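PDB 3NPK: geranyltranstransferase from Campylobacter jejuni, which catalyses the condensation of geranyl diphosphate with isopentenyl diphosphate to farnesyl diphosphate, releasing pyrophosphate in isoprenoid biosynthesis. Local coordinates for the interface of chains A and B. Coordinates in Å, arbitrary orientation; residue numbers count along the deposited sequence, not the author numbering. Chains: chain A/B, Geranyltranstransferase.

Contact 1: the interface of chains A and B. Residues chain A 103-104, 107; chain B 82, 84-85.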
ATOM      1  N   GLU A 103      17.970   7.865  -1.395  1.00 13.27           N
ATOM      2  CA  GLU A 103      17.260   6.596  -1.546  1.00 13.68           C
ATOM      3  C   GLU A 103      16.169   6.462  -0.513  1.00 11.77           C
ATOM      4  O   GLU A 103      15.102   5.940  -0.811  1.00 11.24           O
ATOM      5  CB  GLU A 103      18.222   5.421  -1.425  1.00 17.10           C
ATOM      6  CG  GLU A 103      19.052   5.216  -2.671  1.00 22.70           C
ATOM      7  CD  GLU A 103      19.993   4.048  -2.537  1.00 27.79           C
ATOM      8  OE1 GLU A 103      19.774   3.197  -1.647  1.00 30.02           O
ATOM      9  OE2 GLU A 103      20.964   3.997  -3.318  1.00 30.95           O
ATOM     10  N   THR A 104      16.448   6.907   0.707  1.00 10.84           N
ATOM     11  CA  THR A 104      15.453   6.827   1.769  1.00 10.84           C
ATOM     12  C   THR A 104      14.168   7.538   1.351  1.00 10.94           C
ATOM     13  O   THR A 104      13.061   6.999   1.490  1.00 10.80           O
ATOM     14  CB  THR A 104      15.977   7.443   3.070  1.00 11.97           C
ATOM     15  OG1 THR A 104      17.040   6.622   3.576  1.00 14.05           O
ATOM     16  CG2 THR A 104      14.843   7.547   4.093  1.00 14.04           C
ATOM     17  N   ILE A 107      12.315   5.541  -1.352  1.00  8.70           N
ATOM     18  CA  ILE A 107      11.624   4.378  -0.788  1.00  9.73           C
ATOM     19  C   ILE A 107      10.349   4.823  -0.065  1.00  9.35           C
ATOM     20  O   ILE A 107       9.251   4.292  -0.311  1.00  8.74           O
ATOM     21  CB  ILE A 107      12.513   3.605   0.191  1.00 10.33           C
ATOM     22  CG1 ILE A 107      13.674   2.951  -0.555  1.00 11.17           C
ATOM     23  CG2 ILE A 107      11.679   2.536   0.931  1.00 11.41           C
ATOM     24  CD1 ILE A 107      14.849   2.605   0.345  1.00 12.93           C
TER
ATOM     25  N   LEU B  82      16.355  -1.695   5.852  1.00 13.89           N
ATOM     26  CA  LEU B  82      17.157  -1.623   4.618  1.00 13.78           C
ATOM     27  C   LEU B  82      18.447  -0.826   4.814  1.00 15.35           C
ATOM     28  O   LEU B  82      18.499   0.080   5.644  1.00 15.63           O
ATOM     29  CB  LEU B  82      16.355  -0.985   3.474  1.00 13.21           C
ATOM     30  CG  LEU B  82      15.271  -1.857   2.853  1.00 13.38           C
ATOM     31  CD1 LEU B  82      14.361  -1.007   1.994  1.00 14.35           C
ATOM     32  CD2 LEU B  82      15.883  -2.996   2.030  1.00 16.23           C
ATOM     33  N   ALA B  84      19.655   1.625   3.237  1.00 18.40           N
ATOM     34  CA  ALA B  84      19.485   3.070   3.100  1.00 18.02           C
ATOM     35  C   ALA B  84      19.022   3.695   4.411  1.00 17.92           C
ATOM     36  O   ALA B  84      19.307   4.863   4.698  1.00 18.33           O
ATOM     37  CB  ALA B  84      18.506   3.395   1.977  1.00 18.50           C
HETATM   38  N   MSE B  85      18.311   2.913   5.216  1.00 16.98           N
HETATM   39  CA  MSE B  85      17.802   3.423   6.480  1.00 18.36           C
HETATM   40  C   MSE B  85      18.560   2.850   7.670  1.00 19.61           C
HETATM   41  O   MSE B  85      19.720   3.213   7.882  1.00 21.26           O
HETATM   42  CB  MSE B  85      16.286   3.230   6.567  1.00 18.03           C
HETATM   43  CG  MSE B  85      15.570   4.212   5.634  1.00 18.84           C
HETATM   44 SE   MSE B  85      13.639   4.208   5.696  1.00 22.26          SE
HETATM   45  CE  MSE B  85      13.303   3.020   4.219  1.00 16.72           C
TER
HETATM   46  O   HOH W   1      18.142   7.581   5.831  1.00 22.38           O
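The hydroxyl OG1 of A:Thr104 lies 3.1 Å from the carbonyl oxygen O of B:Ala84, close enough for a hydrogen bond between helix 103-122 of one chain and a loop of the other. The loop belongs to the DDLPAMD stretch, which starts at the end of helix 59-80 and is the first aspartate-rich motif of polyprenyl synthetases; it binds the substrate diphosphate through magnesium. Water 1 bridges the same two groups, 2.7 Å from A:Thr104 OG1 and 3.2 Å from B:Ala84 O; as the hydroxyl has one hydrogen, it can donate to the carbonyl or the water, not to both at once. The selenomethionine B:Met85 passes obliquely over the threonine, its CG 3.7 Å from the methyl CG2. A turn about the CG-SE bond (chi3 -96°) swings the terminal CE toward A:Ile107 CG2, 3.7 Å away, the two side chains meeting tip to tip. On the other branch of A:Ile107, CD1 reaches B:Leu82 CD1 at 4.0 Å and also approaches the methyl of B:Ala84. That methyl is flanked by A:Glu103, whose extended chain brings OE1 to 3.8 Å from B:Ala84 CB. Helix 103-122 begins at A:Glu103, and its first turns set all three residues on the face turned to the motif loop.

Contact 2: the interface of chains A and B. Residues chain A 20-24; chain B 149, 153, 169.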
ATOM      1  N   VAL A  20       1.366  16.377   3.874  1.00 12.19           N
ATOM      2  CA  VAL A  20       1.158  16.402   5.311  1.00 12.57           C
ATOM      3  C   VAL A  20       1.936  17.587   5.880  1.00 13.50           C
ATOM      4  O   VAL A  20       3.081  17.844   5.481  1.00 15.20           O
ATOM      5  CB  VAL A  20       1.592  15.072   5.992  1.00 12.32           C
ATOM      6  CG1 VAL A  20       3.077  14.734   5.718  1.00 12.99           C
ATOM      7  CG2 VAL A  20       1.277  15.108   7.491  1.00 14.50           C
ATOM      8  N   GLU A  21       1.308  18.330   6.784  1.00 15.06           N
ATOM      9  CA  GLU A  21       1.985  19.460   7.404  1.00 17.48           C
ATOM     10  C   GLU A  21       3.043  18.948   8.374  1.00 15.59           C
ATOM     11  O   GLU A  21       2.737  18.177   9.270  1.00 16.25           O
ATOM     12  CB  GLU A  21       0.962  20.337   8.139  1.00 22.53           C
ATOM     13  CG  GLU A  21       1.573  21.503   8.892  1.00 29.56           C
ATOM     14  CD  GLU A  21       0.566  22.254   9.774  1.00 35.38           C
ATOM     15  OE1 GLU A  21       1.003  22.857  10.777  1.00 37.99           O
ATOM     16  OE2 GLU A  21      -0.654  22.240   9.482  1.00 37.72           O
ATOM     17  N   SER A  22       4.297  19.349   8.182  1.00 14.76           N
ATOM     18  CA  SER A  22       5.359  18.961   9.104  1.00 14.84           C
ATOM     19  C   SER A  22       6.565  19.864   8.899  1.00 14.60           C
ATOM     20  O   SER A  22       6.581  20.689   7.982  1.00 16.52           O
ATOM     21  CB  SER A  22       5.787  17.503   8.877  1.00 14.53           C
ATOM     22  OG  SER A  22       6.744  17.399   7.830  1.00 14.27           O
ATOM     23  N   PHE A  23       7.575  19.693   9.748  1.00 14.53           N
ATOM     24  CA  PHE A  23       8.813  20.455   9.619  1.00 15.59           C
ATOM     25  C   PHE A  23       9.841  19.757   8.734  1.00 15.25           C
ATOM     26  O   PHE A  23      10.987  20.205   8.628  1.00 16.58           O
ATOM     27  CB  PHE A  23       9.408  20.774  10.995  1.00 15.93           C
ATOM     28  CG  PHE A  23       9.530  19.576  11.895  1.00 15.91           C
ATOM     29  CD1 PHE A  23      10.715  18.851  11.949  1.00 16.72           C
ATOM     30  CD2 PHE A  23       8.452  19.161  12.672  1.00 17.07           C
ATOM     31  CE1 PHE A  23      10.825  17.734  12.763  1.00 16.83           C
ATOM     32  CE2 PHE A  23       8.553  18.050  13.497  1.00 17.14           C
ATOM     33  CZ  PHE A  23       9.741  17.327  13.541  1.00 17.23           C
ATOM     34  N   HIS A  24       9.450  18.664   8.085  1.00 14.14           N
ATOM     35  CA  HIS A  24      10.342  18.065   7.090  1.00 13.48           C
ATOM     36  C   HIS A  24      10.479  19.038   5.910  1.00 13.55           C
ATOM     37  O   HIS A  24       9.480  19.477   5.362  1.00 14.79           O
ATOM     38  CB  HIS A  24       9.779  16.729   6.596  1.00 13.45           C
ATOM     39  CG  HIS A  24      10.765  15.910   5.821  1.00 12.84           C
ATOM     40  ND1 HIS A  24      11.298  16.323   4.620  1.00 12.85           N
ATOM     41  CD2 HIS A  24      11.299  14.690   6.069  1.00 13.78           C
ATOM     42  CE1 HIS A  24      12.133  15.402   4.169  1.00 13.19           C
ATOM     43  NE2 HIS A  24      12.148  14.400   5.030  1.00 13.33           N
TER
ATOM     44  N   ILE B 149       5.511   9.627   7.563  1.00 10.76           N
ATOM     45  CA  ILE B 149       6.161  10.924   7.811  1.00 10.97           C
ATOM     46  C   ILE B 149       7.030  10.825   9.058  1.00 10.70           C
ATOM     47  O   ILE B 149       8.097  11.439   9.137  1.00 11.85           O
ATOM     48  CB  ILE B 149       5.172  12.131   7.872  1.00 11.97           C
ATOM     49  CG1 ILE B 149       5.936  13.475   7.841  1.00 12.41           C
ATOM     50  CG2 ILE B 149       4.273  12.066   9.109  1.00 13.01           C
ATOM     51  CD1 ILE B 149       6.750  13.691   6.575  1.00 14.08           C
ATOM     52  N   ILE B 153      10.958  11.751   8.933  1.00 10.68           N
ATOM     53  CA  ILE B 153      11.538  12.707   9.871  1.00 11.32           C
ATOM     54  C   ILE B 153      12.660  12.074  10.712  1.00 12.49           C
ATOM     55  O   ILE B 153      13.726  12.672  10.897  1.00 13.80           O
ATOM     56  CB  ILE B 153      10.432  13.343  10.734  1.00 11.96           C
ATOM     57  CG1 ILE B 153       9.581  14.282   9.862  1.00 13.22           C
ATOM     58  CG2 ILE B 153      11.021  14.092  11.954  1.00 13.49           C
ATOM     59  CD1 ILE B 153       8.360  14.843  10.574  1.00 13.88           C
ATOM     60  N   PHE B 169       6.545  15.214  18.028  1.00 16.68           N
ATOM     61  CA  PHE B 169       5.867  15.073  16.732  1.00 15.55           C
ATOM     62  C   PHE B 169       6.395  13.844  16.001  1.00 14.48           C
ATOM     63  O   PHE B 169       5.630  13.027  15.471  1.00 14.02           O
ATOM     64  CB  PHE B 169       6.086  16.335  15.888  1.00 17.27           C
ATOM     65  CG  PHE B 169       5.368  16.328  14.560  1.00 17.35           C
ATOM     66  CD1 PHE B 169       5.880  15.617  13.489  1.00 17.42           C
ATOM     67  CD2 PHE B 169       4.203  17.077  14.370  1.00 17.24           C
ATOM     68  CE1 PHE B 169       5.236  15.617  12.261  1.00 17.25           C
ATOM     69  CE2 PHE B 169       3.553  17.078  13.139  1.00 18.10           C
ATOM     70  CZ  PHE B 169       4.076  16.342  12.082  1.00 18.46           C
TER
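A:Phe23 and B:Phe169 meet edge to face across the subunit boundary, their ring planes 65° apart and centroids 5.4 Å from each other. The edge belongs to A:Phe23: its CE2 stands above the plane of the B:Phe169 ring but just outside the rim, 3.6 Å from CD1, while B:Phe169 CB lies in the plane of the A:Phe23 ring at its edge. The side chains run past each other in opposite directions. B:Ile153 crosses A:Phe23 at about a right angle, its CG2 3.7 Å from CE1 and its CD1 over one ring face, offset toward the rim. The far end of B:Phe169 meets the loop, CZ 3.8 Å from the side-chain carbon CB of A:Ser22 and near the backbone oxygen of A:Glu21. A:Ser22 OG, held between backbone N and carbonyl carbon (chi1 84°), accepts a 3.0 Å hydrogen bond from A:His24 N, which probably helps to shape the loop presenting A:Phe23. At the opposite end, the side chains of A:Val20 and B:Ile149 meet tip to tip, valine CG1 3.8 Å from isoleucine CG1. The patch docks the loop leading into helix 27-37 against helices 147-156 and 164-189 of the partner, probably steadying the dimer typical of this family.

Contact 3: the interface of chains A and B. Residues chain A 19-20, 22, 27, 31, 112; chain B 144-145, 149.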
ATOM      1  N   LYS A  19      -0.176  15.461   0.752  1.00 13.59           N
ATOM      2  CA  LYS A  19       0.752  16.255   1.554  1.00 14.38           C
ATOM      3  C   LYS A  19       0.385  16.138   3.015  1.00 13.88           C
ATOM      4  O   LYS A  19      -0.759  15.817   3.352  1.00 14.56           O
ATOM      5  CB  LYS A  19       0.725  17.716   1.121  1.00 18.75           C
ATOM      6  CG  LYS A  19      -0.654  18.313   1.126  1.00 22.92           C
ATOM      7  CD  LYS A  19      -0.651  19.669   0.443  1.00 27.32           C
ATOM      8  CE  LYS A  19      -2.059  20.133   0.132  1.00 30.17           C
ATOM      9  NZ  LYS A  19      -2.049  21.423  -0.611  1.00 31.77           N
ATOM     10  N   VAL A  20       1.366  16.377   3.874  1.00 12.19           N
ATOM     11  CA  VAL A  20       1.158  16.402   5.311  1.00 12.57           C
ATOM     12  C   VAL A  20       1.936  17.587   5.880  1.00 13.50           C
ATOM     13  O   VAL A  20       3.081  17.844   5.481  1.00 15.20           O
ATOM     14  CB  VAL A  20       1.592  15.072   5.992  1.00 12.32           C
ATOM     15  CG1 VAL A  20       3.077  14.734   5.718  1.00 12.99           C
ATOM     16  CG2 VAL A  20       1.277  15.108   7.491  1.00 14.50           C
ATOM     17  N   SER A  22       4.297  19.349   8.182  1.00 14.76           N
ATOM     18  CA  SER A  22       5.359  18.961   9.104  1.00 14.84           C
ATOM     19  C   SER A  22       6.565  19.864   8.899  1.00 14.60           C
ATOM     20  O   SER A  22       6.581  20.689   7.982  1.00 16.52           O
ATOM     21  CB  SER A  22       5.787  17.503   8.877  1.00 14.53           C
ATOM     22  OG  SER A  22       6.744  17.399   7.830  1.00 14.27           O
ATOM     23  N   PHE A  27       9.556  16.670   2.158  1.00 10.86           N
ATOM     24  CA  PHE A  27       8.779  15.466   1.895  1.00 10.66           C
ATOM     25  C   PHE A  27       7.572  15.756   0.999  1.00 11.31           C
ATOM     26  O   PHE A  27       7.280  14.979   0.093  1.00 11.62           O
ATOM     27  CB  PHE A  27       8.365  14.735   3.176  1.00 11.03           C
ATOM     28  CG  PHE A  27       8.062  13.281   2.942  1.00 11.17           C
ATOM     29  CD1 PHE A  27       9.099  12.369   2.761  1.00 11.55           C
ATOM     30  CD2 PHE A  27       6.752  12.824   2.871  1.00 13.11           C
ATOM     31  CE1 PHE A  27       8.840  11.020   2.517  1.00 12.00           C
ATOM     32  CE2 PHE A  27       6.484  11.470   2.621  1.00 12.72           C
ATOM     33  CZ  PHE A  27       7.527  10.572   2.450  1.00 12.73           C
ATOM     34  N   LEU A  31       6.863  14.051  -2.589  1.00 11.24           N
ATOM     35  CA  LEU A  31       5.600  13.353  -2.875  1.00 12.81           C
ATOM     36  C   LEU A  31       4.999  13.813  -4.197  1.00 13.01           C
ATOM     37  O   LEU A  31       4.477  13.007  -4.975  1.00 14.24           O
ATOM     38  CB  LEU A  31       4.577  13.602  -1.749  1.00 13.26           C
ATOM     39  CG  LEU A  31       4.667  12.785  -0.449  1.00 14.19           C
ATOM     40  CD1 LEU A  31       3.846  13.416   0.675  1.00 14.98           C
ATOM     41  CD2 LEU A  31       4.221  11.329  -0.687  1.00 14.43           C
ATOM     42  N   ALA A 112       4.501   5.744   0.833  1.00  8.05           N
ATOM     43  CA  ALA A 112       3.395   6.674   1.071  1.00  7.85           C
ATOM     44  C   ALA A 112       2.336   6.605  -0.018  1.00  7.85           C
ATOM     45  O   ALA A 112       1.144   6.603   0.276  1.00  8.19           O
ATOM     46  CB  ALA A 112       3.915   8.099   1.232  1.00  8.89           C
TER
ATOM     47  N   LEU B 144       1.299   8.503   4.926  1.00  9.53           N
ATOM     48  CA  LEU B 144       2.005   9.779   5.072  1.00  9.41           C
ATOM     49  C   LEU B 144       1.489  10.636   6.227  1.00 11.06           C
ATOM     50  O   LEU B 144       2.210  11.485   6.738  1.00 12.62           O
ATOM     51  CB  LEU B 144       1.966  10.555   3.761  1.00 13.05           C
ATOM     52  CG  LEU B 144       0.605  10.981   3.226  1.00 14.06           C
ATOM     53  CD1 LEU B 144       0.239  12.393   3.690  1.00 13.88           C
ATOM     54  CD2 LEU B 144       0.642  10.929   1.705  1.00 15.46           C
ATOM     55  N   ASN B 145       0.253  10.406   6.660  1.00  9.76           N
ATOM     56  CA  ASN B 145      -0.272  11.152   7.805  1.00 11.13           C
ATOM     57  C   ASN B 145       0.175  10.618   9.157  1.00 11.78           C
ATOM     58  O   ASN B 145      -0.134  11.208  10.200  1.00 14.45           O
ATOM     59  CB  ASN B 145      -1.793  11.186   7.760  1.00 11.77           C
ATOM     60  CG  ASN B 145      -2.290  12.104   6.684  1.00 13.13           C
ATOM     61  OD1 ASN B 145      -2.216  13.331   6.833  1.00 15.84           O
ATOM     62  ND2 ASN B 145      -2.784  11.536   5.589  1.00 14.15           N
ATOM     63  N   ILE B 149       5.511   9.627   7.563  1.00 10.76           N
ATOM     64  CA  ILE B 149       6.161  10.924   7.811  1.00 10.97           C
ATOM     65  C   ILE B 149       7.030  10.825   9.058  1.00 10.70           C
ATOM     66  O   ILE B 149       8.097  11.439   9.137  1.00 11.85           O
ATOM     67  CB  ILE B 149       5.172  12.131   7.872  1.00 11.97           C
ATOM     68  CG1 ILE B 149       5.936  13.475   7.841  1.00 12.41           C
ATOM     69  CG2 ILE B 149       4.273  12.066   9.109  1.00 13.01           C
ATOM     70  CD1 ILE B 149       6.750  13.691   6.575  1.00 14.08           C
TER
HETATM   71  O   HOH W   2       0.038   7.443   2.669  1.00  9.59           O
HETATM   72  O   HOH W   3      -2.511  15.513   5.521  1.00 23.01           O
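B:Leu144 (chi1 62°, chi2 93°) holds CG in the crowded position between backbone N and carbonyl carbon, its two methyls spread against A:Val20 and A:Leu31. A:Val20 likewise sets CG1 between N and the carbonyl carbon (chi1 58°), so that CG1 serves both B:Ile149 and B:Leu144 O, 3.5 Å from the latter, while CB and CG2 rest against the same oxygen. The leucine methyl CD1 packs on A:Val20 CB at 3.8 Å and beside the carbonyl oxygen of A:Lys19, while the side chain crosses that of A:Leu31 at a slant, CD2 4.2 Å from A:Leu31 CD1. B:Leu144 CB touches the methyl CB of A:Ala112 at 4.0 Å. B:Ile149 places CD1 above the plane of the A:Phe27 ring, off the CG-CD2 edge, 3.8 Å from CD2. Two waters link the chains at the margin of this apolar patch. Water 2 takes a hydrogen bond from B:Leu144 N, 2.8 Å away, and also contacts A:Ala112 O. Water 3 links the amide oxygen OD1 of B:Asn145, at 2.6 Å, to A:Lys19 O. The B:Leu144 side chain is wedged between the loop at A:Lys19 and A:Val20 and helices 27-37 and 103-122, which probably anchors the segment before helix 147-156 in the partner and helps stabilise the dimer.

Contacts 2 and 3 are neighbours, their C-alpha centres about 7 Å apart, and share A:Val20, A:Ser22 and B:Ile149, so they are best read as adjoining parts of one largely apolar patch. The C-alpha centre of contact 1 lies about 18 Å from that of contact 2 and about 16 Å from that of contact 3. Helix 103-122 joins the distant ends: its first turns serve contact 1, A:Ala112 contact 3. Two-fold symmetry repeats all three. Contacts 2 and 3 would mainly hold the subunits together, whereas contact 1 places one chain against the partner's aspartate-rich motif, plausibly coupling dimer formation to the active-site geometry.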